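PDB 4AO9: beta-phenylalanine aminotransferase from Variovorax paradoxus, which catalyses pyridoxal-5'-phosphate-dependent transamination of beta-phenylalanine, as a class-III aminotransferase. Local coordinates for residues L403-I413 / Y435-H446. Residues are numbered along the deposited sequence; the frame is centred on the assembly and turned at random.
Sequences LLFFHLLNEDI and YVAAIGSFIGGH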
ATOM      1  N   LEU A 403      13.781 -18.729  23.108  1.00 14.00           N
ATOM      2  CA  LEU A 403      14.225 -20.113  23.258  1.00 14.44           C
ATOM      3  C   LEU A 403      13.354 -21.074  22.447  1.00 13.88           C
ATOM      4  O   LEU A 403      13.872 -21.967  21.782  1.00 13.74           O
ATOM      5  CB  LEU A 403      14.298 -20.523  24.744  1.00 15.02           C
ATOM      6  CG  LEU A 403      15.401 -19.833  25.572  1.00 16.61           C
ATOM      7  CD1 LEU A 403      15.274 -20.136  27.067  1.00 16.82           C
ATOM      8  CD2 LEU A 403      16.799 -20.208  25.098  1.00 17.00           C
ATOM      9  N   LEU A 404      12.036 -20.863  22.482  1.00 13.43           N
ATOM     10  CA  LEU A 404      11.102 -21.650  21.663  1.00 13.01           C
ATOM     11  C   LEU A 404      11.396 -21.528  20.170  1.00 12.84           C
ATOM     12  O   LEU A 404      11.477 -22.535  19.460  1.00 12.84           O
ATOM     13  CB  LEU A 404       9.647 -21.232  21.935  1.00 12.66           C
ATOM     14  CG  LEU A 404       8.588 -21.958  21.089  1.00 12.46           C
ATOM     15  CD1 LEU A 404       8.593 -23.477  21.313  1.00 14.28           C
ATOM     16  CD2 LEU A 404       7.218 -21.389  21.411  1.00 13.21           C
ATOM     17  N   PHE A 405      11.554 -20.285  19.709  1.00 12.52           N
ATOM     18  CA  PHE A 405      11.853 -20.001  18.308  1.00 12.52           C
ATOM     19  C   PHE A 405      13.101 -20.745  17.822  1.00 12.58           C
ATOM     20  O   PHE A 405      13.066 -21.409  16.785  1.00 12.26           O
ATOM     21  CB  PHE A 405      12.006 -18.486  18.085  1.00 12.92           C
ATOM     22  CG  PHE A 405      12.460 -18.127  16.701  1.00 12.68           C
ATOM     23  CD1 PHE A 405      11.550 -18.102  15.641  1.00 14.27           C
ATOM     24  CD2 PHE A 405      13.802 -17.845  16.448  1.00 14.19           C
ATOM     25  CE1 PHE A 405      11.971 -17.791  14.349  1.00 13.93           C
ATOM     26  CE2 PHE A 405      14.233 -17.530  15.152  1.00 14.83           C
ATOM     27  CZ  PHE A 405      13.310 -17.509  14.106  1.00 15.14           C
ATOM     28  N   PHE A 406      14.192 -20.642  18.581  1.00 12.64           N
ATOM     29  CA  PHE A 406      15.444 -21.300  18.197  1.00 13.29           C
ATOM     30  C   PHE A 406      15.354 -22.819  18.278  1.00 13.06           C
ATOM     31  O   PHE A 406      15.887 -23.523  17.417  1.00 13.31           O
ATOM     32  CB  PHE A 406      16.624 -20.773  19.023  1.00 14.22           C
ATOM     33  CG  PHE A 406      16.978 -19.343  18.725  1.00 14.11           C
ATOM     34  CD1 PHE A 406      17.472 -18.983  17.469  1.00 13.96           C
ATOM     35  CD2 PHE A 406      16.824 -18.351  19.692  1.00 15.11           C
ATOM     36  CE1 PHE A 406      17.787 -17.663  17.184  1.00 15.43           C
ATOM     37  CE2 PHE A 406      17.135 -17.025  19.412  1.00 16.30           C
ATOM     38  CZ  PHE A 406      17.622 -16.683  18.153  1.00 15.98           C
ATOM     39  N   HIS A 407      14.645 -23.316  19.292  1.00 13.64           N
ATOM     40  CA  HIS A 407      14.373 -24.738  19.396  1.00 13.96           C
ATOM     41  C   HIS A 407      13.635 -25.249  18.159  1.00 13.68           C
ATOM     42  O   HIS A 407      13.995 -26.285  17.608  1.00 14.53           O
ATOM     43  CB  HIS A 407      13.570 -25.069  20.663  1.00 14.23           C
ATOM     44  CG  HIS A 407      13.125 -26.495  20.725  1.00 14.84           C
ATOM     45  ND1 HIS A 407      13.976 -27.524  21.076  1.00 16.85           N
ATOM     46  CD2 HIS A 407      11.933 -27.072  20.440  1.00 15.81           C
ATOM     47  CE1 HIS A 407      13.322 -28.669  21.016  1.00 17.41           C
ATOM     48  NE2 HIS A 407      12.080 -28.424  20.638  1.00 16.98           N
ATOM     49  N   LEU A 408      12.607 -24.517  17.726  1.00 13.21           N
ATOM     50  CA  LEU A 408      11.836 -24.941  16.566  1.00 13.03           C
ATOM     51  C   LEU A 408      12.708 -24.971  15.317  1.00 13.11           C
ATOM     52  O   LEU A 408      12.626 -25.911  14.528  1.00 13.44           O
ATOM     53  CB  LEU A 408      10.576 -24.074  16.386  1.00 12.33           C
ATOM     54  CG  LEU A 408       9.483 -24.328  17.432  1.00 12.10           C
ATOM     55  CD1 LEU A 408       8.414 -23.245  17.317  1.00 12.10           C
ATOM     56  CD2 LEU A 408       8.871 -25.720  17.290  1.00 13.22           C
ATOM     57  N   LEU A 409      13.582 -23.977  15.157  1.00 13.06           N
ATOM     58  CA  LEU A 409      14.544 -24.020  14.046  1.00 13.57           C
ATOM     59  C   LEU A 409      15.374 -25.302  14.084  1.00 14.20           C
ATOM     60  O   LEU A 409      15.572 -25.929  13.048  1.00 14.28           O
ATOM     61  CB  LEU A 409      15.473 -22.800  14.030  1.00 13.69           C
ATOM     62  CG  LEU A 409      14.868 -21.429  13.718  1.00 12.80           C
ATOM     63  CD1 LEU A 409      15.958 -20.368  13.760  1.00 14.35           C
ATOM     64  CD2 LEU A 409      14.168 -21.405  12.359  1.00 12.44           C
ATOM     65  N   ASN A 410      15.843 -25.683  15.275  1.00 15.18           N
ATOM     66  CA  ASN A 410      16.611 -26.933  15.437  1.00 16.09           C
ATOM     67  C   ASN A 410      15.815 -28.177  15.035  1.00 16.70           C
ATOM     68  O   ASN A 410      16.391 -29.182  14.596  1.00 17.48           O
ATOM     69  CB  ASN A 410      17.078 -27.112  16.887  1.00 17.08           C
ATOM     70  CG  ASN A 410      18.056 -26.044  17.347  1.00 18.70           C
ATOM     71  OD1 ASN A 410      18.156 -25.779  18.553  1.00 23.20           O
ATOM     72  ND2 ASN A 410      18.783 -25.444  16.423  1.00 20.62           N
ATOM     73  N   GLU A 411      14.497 -28.104  15.216  1.00 16.24           N
ATOM     74  CA  GLU A 411      13.575 -29.184  14.872  1.00 16.56           C
ATOM     75  C   GLU A 411      12.979 -29.036  13.466  1.00 16.06           C
ATOM     76  O   GLU A 411      11.937 -29.616  13.168  1.00 16.36           O
ATOM     77  CB  GLU A 411      12.459 -29.277  15.924  1.00 17.07           C
ATOM     78  CG  GLU A 411      12.964 -29.583  17.339  1.00 19.41           C
ATOM     79  CD  GLU A 411      13.881 -30.800  17.396  1.00 23.90           C
ATOM     80  OE1 GLU A 411      13.488 -31.881  16.904  1.00 25.44           O
ATOM     81  OE2 GLU A 411      15.007 -30.667  17.927  1.00 26.59           O
ATOM     82  N   ASP A 412      13.652 -28.262  12.610  1.00 15.76           N
ATOM     83  CA  ASP A 412      13.263 -28.085  11.198  1.00 15.44           C
ATOM     84  C   ASP A 412      11.892 -27.419  11.028  1.00 14.41           C
ATOM     85  O   ASP A 412      11.142 -27.739  10.107  1.00 14.25           O
ATOM     86  CB  ASP A 412      13.328 -29.419  10.434  1.00 16.44           C
ATOM     87  CG  ASP A 412      14.633 -30.163  10.666  1.00 18.41           C
ATOM     88  OD1 ASP A 412      15.698 -29.522  10.610  1.00 18.88           O
ATOM     89  OD2 ASP A 412      14.578 -31.381  10.939  1.00 22.41           O
ATOM     90  N   ILE A 413      11.586 -26.490  11.926  1.00 13.36           N
ATOM     91  CA  ILE A 413      10.322 -25.758  11.883  1.00 12.88           C
ATOM     92  C   ILE A 413      10.612 -24.261  11.859  1.00 12.47           C
ATOM     93  O   ILE A 413      11.305 -23.737  12.721  1.00 12.35           O
ATOM     94  CB  ILE A 413       9.405 -26.142  13.080  1.00 13.21           C
ATOM     95  CG1 ILE A 413       8.861 -27.566  12.877  1.00 14.85           C
ATOM     96  CG2 ILE A 413       8.272 -25.118  13.257  1.00 12.81           C
ATOM     97  CD1 ILE A 413       8.343 -28.250  14.129  1.00 16.69           C
ATOM     98  N   TYR A 435       5.187 -30.534  14.579  1.00 16.60           N
ATOM     99  CA  TYR A 435       5.062 -29.364  15.443  1.00 15.77           C
ATOM    100  C   TYR A 435       4.760 -29.769  16.892  1.00 15.87           C
ATOM    101  O   TYR A 435       5.431 -29.308  17.820  1.00 15.48           O
ATOM    102  CB  TYR A 435       4.045 -28.326  14.907  1.00 15.03           C
ATOM    103  CG  TYR A 435       4.135 -27.027  15.690  1.00 14.17           C
ATOM    104  CD1 TYR A 435       3.418 -26.861  16.877  1.00 14.01           C
ATOM    105  CD2 TYR A 435       4.967 -25.981  15.275  1.00 13.32           C
ATOM    106  CE1 TYR A 435       3.520 -25.703  17.628  1.00 13.08           C
ATOM    107  CE2 TYR A 435       5.074 -24.803  16.029  1.00 12.51           C
ATOM    108  CZ  TYR A 435       4.342 -24.679  17.202  1.00 11.72           C
ATOM    109  OH  TYR A 435       4.438 -23.558  17.980  1.00 13.16           O
ATOM    110  N   VAL A 436       3.773 -30.645  17.067  1.00 15.70           N
ATOM    111  CA  VAL A 436       3.381 -31.116  18.402  1.00 15.86           C
ATOM    112  C   VAL A 436       4.558 -31.815  19.089  1.00 16.06           C
ATOM    113  O   VAL A 436       4.848 -31.549  20.253  1.00 16.16           O
ATOM    114  CB  VAL A 436       2.155 -32.052  18.342  1.00 16.38           C
ATOM    115  CG1 VAL A 436       1.812 -32.592  19.728  1.00 16.66           C
ATOM    116  CG2 VAL A 436       0.962 -31.311  17.770  1.00 15.55           C
ATOM    117  N   ALA A 437       5.256 -32.669  18.343  1.00 15.93           N
ATOM    118  CA  ALA A 437       6.432 -33.356  18.870  1.00 16.48           C
ATOM    119  C   ALA A 437       7.533 -32.374  19.280  1.00 16.36           C
ATOM    120  O   ALA A 437       8.225 -32.597  20.275  1.00 17.47           O
ATOM    121  CB  ALA A 437       6.953 -34.381  17.867  1.00 16.38           C
ATOM    122  N   ALA A 438       7.674 -31.274  18.531  1.00 15.79           N
ATOM    123  CA  ALA A 438       8.691 -30.265  18.826  1.00 15.84           C
ATOM    124  C   ALA A 438       8.376 -29.450  20.082  1.00 15.83           C
ATOM    125  O   ALA A 438       9.280 -29.054  20.820  1.00 15.97           O
ATOM    126  CB  ALA A 438       8.921 -29.360  17.621  1.00 15.50           C
ATOM    127  N   ILE A 439       7.090 -29.214  20.337  1.00 15.73           N
ATOM    128  CA  ILE A 439       6.682 -28.588  21.589  1.00 16.00           C
ATOM    129  C   ILE A 439       6.934 -29.554  22.745  1.00 16.54           C
ATOM    130  O   ILE A 439       7.385 -29.144  23.813  1.00 16.65           O
ATOM    131  CB  ILE A 439       5.199 -28.105  21.537  1.00 15.36           C
ATOM    132  CG1 ILE A 439       5.005 -27.086  20.397  1.00 15.31           C
ATOM    133  CG2 ILE A 439       4.739 -27.522  22.892  1.00 16.49           C
ATOM    134  CD1 ILE A 439       5.916 -25.845  20.466  1.00 15.16           C
ATOM    135  N   GLY A 440       6.665 -30.838  22.506  1.00 17.08           N
ATOM    136  CA  GLY A 440       6.958 -31.892  23.485  1.00 18.04           C
ATOM    137  C   GLY A 440       8.433 -31.930  23.841  1.00 18.67           C
ATOM    138  O   GLY A 440       8.794 -31.966  25.023  1.00 19.20           O
ATOM    139  N   SER A 441       9.292 -31.902  22.823  1.00 18.93           N
ATOM    140  CA  SER A 441      10.734 -31.906  23.065  1.00 19.62           C
ATOM    141  C   SER A 441      11.218 -30.595  23.684  1.00 19.44           C
ATOM    142  O   SER A 441      12.169 -30.591  24.465  1.00 20.47           O
ATOM    143  CB  SER A 441      11.525 -32.256  21.797  1.00 19.68           C
ATOM    144  OG  SER A 441      11.354 -31.279  20.787  1.00 20.28           O
ATOM    145  N   PHE A 442      10.561 -29.482  23.345  1.00 18.85           N
ATOM    146  CA  PHE A 442      10.870 -28.210  23.983  1.00 18.47           C
ATOM    147  C   PHE A 442      10.648 -28.276  25.496  1.00 19.33           C
ATOM    148  O   PHE A 442      11.538 -27.930  26.274  1.00 19.20           O
ATOM    149  CB  PHE A 442      10.047 -27.064  23.379  1.00 17.56           C
ATOM    150  CG  PHE A 442      10.319 -25.733  24.013  1.00 16.27           C
ATOM    151  CD1 PHE A 442      11.528 -25.080  23.797  1.00 15.61           C
ATOM    152  CD2 PHE A 442       9.367 -25.136  24.840  1.00 16.45           C
ATOM    153  CE1 PHE A 442      11.790 -23.853  24.392  1.00 14.78           C
ATOM    154  CE2 PHE A 442       9.618 -23.903  25.439  1.00 16.79           C
ATOM    155  CZ  PHE A 442      10.830 -23.259  25.210  1.00 16.26           C
ATOM    156  N   ILE A 443       9.454 -28.712  25.894  1.00 20.36           N
ATOM    157  CA  ILE A 443       9.094 -28.833  27.311  1.00 21.97           C
ATOM    158  C   ILE A 443      10.011 -29.839  28.009  1.00 23.27           C
ATOM    159  O   ILE A 443      10.507 -29.571  29.104  1.00 24.20           O
ATOM    160  CB  ILE A 443       7.604 -29.218  27.493  1.00 21.90           C
ATOM    161  CG1 ILE A 443       6.700 -28.095  26.973  1.00 21.55           C
ATOM    162  CG2 ILE A 443       7.283 -29.519  28.972  1.00 21.95           C
ATOM    163  CD1 ILE A 443       5.272 -28.521  26.691  1.00 21.75           C
ATOM    164  N   GLY A 444      10.254 -30.971  27.352  1.00 24.54           N
ATOM    165  CA  GLY A 444      11.147 -32.007  27.877  1.00 26.41           C
ATOM    166  C   GLY A 444      12.568 -31.535  28.138  1.00 27.52           C
ATOM    167  O   GLY A 444      13.173 -31.898  29.152  1.00 28.21           O
ATOM    168  N   GLY A 445      13.100 -30.716  27.233  1.00 27.99           N
ATOM    169  CA  GLY A 445      14.478 -30.239  27.325  1.00 28.82           C
ATOM    170  C   GLY A 445      14.685 -28.942  28.091  1.00 29.51           C
ATOM    171  O   GLY A 445      15.813 -28.617  28.471  1.00 29.81           O
ATOM    172  N   HIS A 446      13.605 -28.197  28.316  1.00 29.72           N
ATOM    173  CA  HIS A 446      13.687 -26.906  29.001  1.00 30.27           C
ATOM    174  C   HIS A 446      12.891 -26.884  30.303  1.00 30.86           C
ATOM    175  O   HIS A 446      12.584 -25.809  30.826  1.00 30.86           O
ATOM    176  CB  HIS A 446      13.201 -25.778  28.083  1.00 29.74           C
ATOM    177  CG  HIS A 446      14.065 -25.559  26.882  1.00 29.54           C
ATOM    178  ND1 HIS A 446      14.052 -26.402  25.792  1.00 29.31           N
ATOM    179  CD2 HIS A 446      14.966 -24.590  26.597  1.00 29.67           C
ATOM    180  CE1 HIS A 446      14.913 -25.965  24.890  1.00 29.81           C
ATOM    181  NE2 HIS A 446      15.479 -24.865  25.353  1.00 30.57           N
TER
HETATM  182  O   HOH W   1      10.922 -32.641  18.022  1.00 21.78           O
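The flat ring of His407 reaches across to helix 435-445 with the CA of Phe442 over one face, offset toward the rim, while the edge of the His446 ring is turned toward a face of His407, in an offset edge-to-face pair with planes at 82°. The Phe442 ring takes Leu404 CD1 over one face, a CH-pi contact 4.0 Å from the centroid that suits a slim, branched leucine methyl. Phe442 CE1 in turn sits above the centre of the His446 ring, and these contacts make His407, Phe442 and His446 an aromatic cluster. A bond from His446 ND1 to a lone pair of Phe442 O fixes the His446 ring. At the edge of His407, NE2 makes a bent 2.9 Å bond to Ala438 O; a carbonyl can only accept, so the proton is on NE2. Ser441 OG is equally close to NE2, in a hydrogen bond whose own geometry leaves the donor open. Histidine suits this place because a flat ring slides in beside a helix and still offers a polar edge; its CG, anti to the backbone N (chi1 173°), carries NE2 across. As in other class-III enzymes of fold type I, these late helices probably belong to the small, C-terminal domain; the axes of segments 403-410 and 435-445 approach to 10.0 Å, their directions 123° apart. Helix 23-40 packs on helix 398-410, and helix 341-365 on helix 429-445. A Schellman motif with Asp412 as C-prime residue ends helix 398-410 and leads into Ile413, whose CD1 rests 3.7 Å from Ala438 CB. Alanine's small methyl also admits Leu408 CD2, while Leu408 CD1 lies 3.9 Å from Tyr435 CE2. Ile413 CG2 meets the Tyr435 ring edge. Ser441's short hydroxyl also reaches a water bound to Glu411 OE1.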